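Local atomic coordinates of endoglucanase (Clostridium thermocellum, PDB entry 2E4T), a protein that hydrolyses beta-1,4-glucan chains as the family 44 endoglucanase module of a larger cellulase and also carries xyloglucanase activity. Residues A[33-38]-A[393-398]. Numbering follows the deposited sequence.
Sequences ELDATV and GDASNN. With ZN (zinc ion), chain B.
Gly393 O lies 3.4 Å from Leu34 CD2, so this methyl touches the chain where it leaves strand 388-391, while Gly393 N donates a hydrogen bond to Gln32 OE1. The same methyl meets Asp394 O at 3.6 Å. The Leu34 side chain also packs on Phe391 and on Glu401 and Ile404 of helix 398-408. Asp394 CB points away from 33-38, and the carboxylate organises its own loop: OD1 accepts from Ser396 OG through the syn lone pair and from Ser396 N above the carboxylate plane, the latter bond closing an Asx turn. Its carbonyl O takes Asn397 N and Asn397 ND2 from one face, within a type I beta turn from Asp394 to Asn397. The two loops follow the first and eighth parallel strands of the TIM-like barrel, 26-30 and 388-391, which are neighbours in the sheet. At Ala395 they are joined by a zinc ion and a water. The water accepts from Ala395 N at 2.9 Å and donates to Glu33 O at 2.8 Å. Ala395 CB points at 33-38 and comes within 3.3 Å of Asp35 OD2. The zinc ion is bound by Ala395 O and by Asp35 OD2, each at 2.0 Å, and Glu401 of helix 398-408 supplies a third ligand. Asp35 CG stands anti to its own carbonyl carbon (chi1 -50°), which sets the carboxylate carbon 2.9 Å from the zinc ion. Asp35 OD2 and Ala395 O lie 3.1 Å apart, a separation that the charge of the zinc ion shared between them probably makes tolerable. Past Ser396, Asn397 takes the N-cap position of helix 398-408, but its side chain makes no capping bond, ND2 being spent instead on Asp394 O.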
loop_
_atom_site.group_PDB
_atom_site.type_symbol
_atom_site.label_atom_id
_atom_site.label_comp_id
_atom_site.label_asym_id
_atom_site.label_seq_id
_atom_site.Cartn_x
_atom_site.Cartn_y
_atom_site.Cartn_z
ATOM N N GLU A 33 -6.688 10.567 5.003
ATOM C CA GLU A 33 -6.063 11.504 5.942
ATOM C C GLU A 33 -6.177 10.897 7.339
ATOM O O GLU A 33 -7.260 10.873 7.942
ATOM C CB GLU A 33 -6.745 12.871 5.868
ATOM C CG GLU A 33 -6.509 13.525 4.503
ATOM C CD GLU A 33 -7.196 14.857 4.280
ATOM O OE1 GLU A 33 -8.245 15.147 4.904
ATOM O OE2 GLU A 33 -6.677 15.652 3.429
ATOM N N LEU A 34 -5.054 10.381 7.851
ATOM C CA LEU A 34 -5.009 9.677 9.125
ATOM C C LEU A 34 -4.427 10.532 10.242
ATOM O O LEU A 34 -3.612 11.421 10.032
ATOM C CB LEU A 34 -4.163 8.416 9.023
ATOM C CG LEU A 34 -4.667 7.330 8.075
ATOM C CD1 LEU A 34 -3.744 6.091 8.186
ATOM C CD2 LEU A 34 -6.106 6.961 8.351
ATOM N N ASP A 35 -4.784 10.114 11.469
ATOM C CA ASP A 35 -4.145 10.580 12.691
ATOM C C ASP A 35 -2.888 9.731 12.949
ATOM O O ASP A 35 -2.791 8.957 13.914
ATOM C CB ASP A 35 -5.090 10.414 13.863
ATOM C CG ASP A 35 -6.460 10.994 13.591
ATOM O OD1 ASP A 35 -6.524 12.178 13.159
ATOM O OD2 ASP A 35 -7.506 10.322 13.857
ATOM N N ALA A 36 -1.952 9.825 12.011
ATOM C CA ALA A 36 -0.701 9.064 12.109
ATOM C C ALA A 36 0.302 9.815 11.266
ATOM O O ALA A 36 -0.044 10.515 10.289
ATOM C CB ALA A 36 -0.850 7.659 11.560
ATOM N N THR A 37 1.574 9.662 11.618
ATOM C CA THR A 37 2.665 10.144 10.775
ATOM C C THR A 37 2.890 9.105 9.696
ATOM O O THR A 37 3.200 7.921 10.001
ATOM C CB THR A 37 3.921 10.332 11.645
ATOM O OG1 THR A 37 3.618 11.281 12.691
ATOM C CG2 THR A 37 5.102 10.769 10.817
ATOM N N VAL A 38 2.597 9.453 8.452
ATOM C CA VAL A 38 2.735 8.517 7.346
ATOM C C VAL A 38 3.869 8.956 6.449
ATOM O O VAL A 38 4.299 10.106 6.432
ATOM C CB VAL A 38 1.423 8.370 6.534
ATOM C CG1 VAL A 38 0.266 7.918 7.447
ATOM C CG2 VAL A 38 1.042 9.624 5.771
ATOM N N GLY A 393 -8.471 3.144 4.702
ATOM C CA GLY A 393 -9.384 3.259 5.827
ATOM C C GLY A 393 -9.218 4.609 6.469
ATOM O O GLY A 393 -8.225 5.306 6.265
ATOM N N ASP A 394 -10.212 4.995 7.276
ATOM C CA ASP A 394 -10.282 6.367 7.778
ATOM C C ASP A 394 -9.676 6.537 9.182
ATOM O O ASP A 394 -9.152 5.594 9.802
ATOM C CB ASP A 394 -11.705 6.915 7.659
ATOM C CG ASP A 394 -12.660 6.331 8.631
ATOM O OD1 ASP A 394 -12.221 5.786 9.690
ATOM O OD2 ASP A 394 -13.895 6.452 8.368
ATOM N N ALA A 395 -9.773 7.778 9.676
ATOM C CA ALA A 395 -9.122 8.180 10.905
ATOM C C ALA A 395 -9.782 7.604 12.151
ATOM O O ALA A 395 -9.284 7.790 13.278
ATOM C CB ALA A 395 -9.070 9.705 10.972
ATOM N N SER A 396 -10.908 6.879 11.992
ATOM C CA SER A 396 -11.521 6.211 13.130
ATOM C C SER A 396 -10.788 4.926 13.524
ATOM O O SER A 396 -11.094 4.318 14.553
ATOM C CB SER A 396 -12.994 5.898 12.884
ATOM O OG SER A 396 -13.154 4.842 11.956
ATOM N N ASN A 397 -9.831 4.490 12.695
ATOM C CA ASN A 397 -9.049 3.282 12.969
ATOM C C ASN A 397 -7.886 3.611 13.903
ATOM O O ASN A 397 -6.701 3.631 13.488
ATOM C CB ASN A 397 -8.573 2.669 11.653
ATOM C CG ASN A 397 -9.698 2.167 10.812
ATOM O OD1 ASN A 397 -10.236 1.106 11.093
ATOM N ND2 ASN A 397 -10.027 2.878 9.719
ATOM N N ASN A 398 -8.227 3.935 15.147
ATOM C CA ASN A 398 -7.219 4.477 16.084
ATOM C C ASN A 398 -6.104 3.479 16.403
ATOM O O ASN A 398 -4.962 3.884 16.602
ATOM C CB ASN A 398 -7.876 4.977 17.378
ATOM C CG ASN A 398 -8.735 3.936 18.060
ATOM O OD1 ASN A 398 -9.674 3.389 17.453
ATOM N ND2 ASN A 398 -8.482 3.680 19.352
HETATM ZN ZN ZN B . -7.678 8.413 14.266
HETATM O O HOH W 1 -9.861 9.845 7.597
#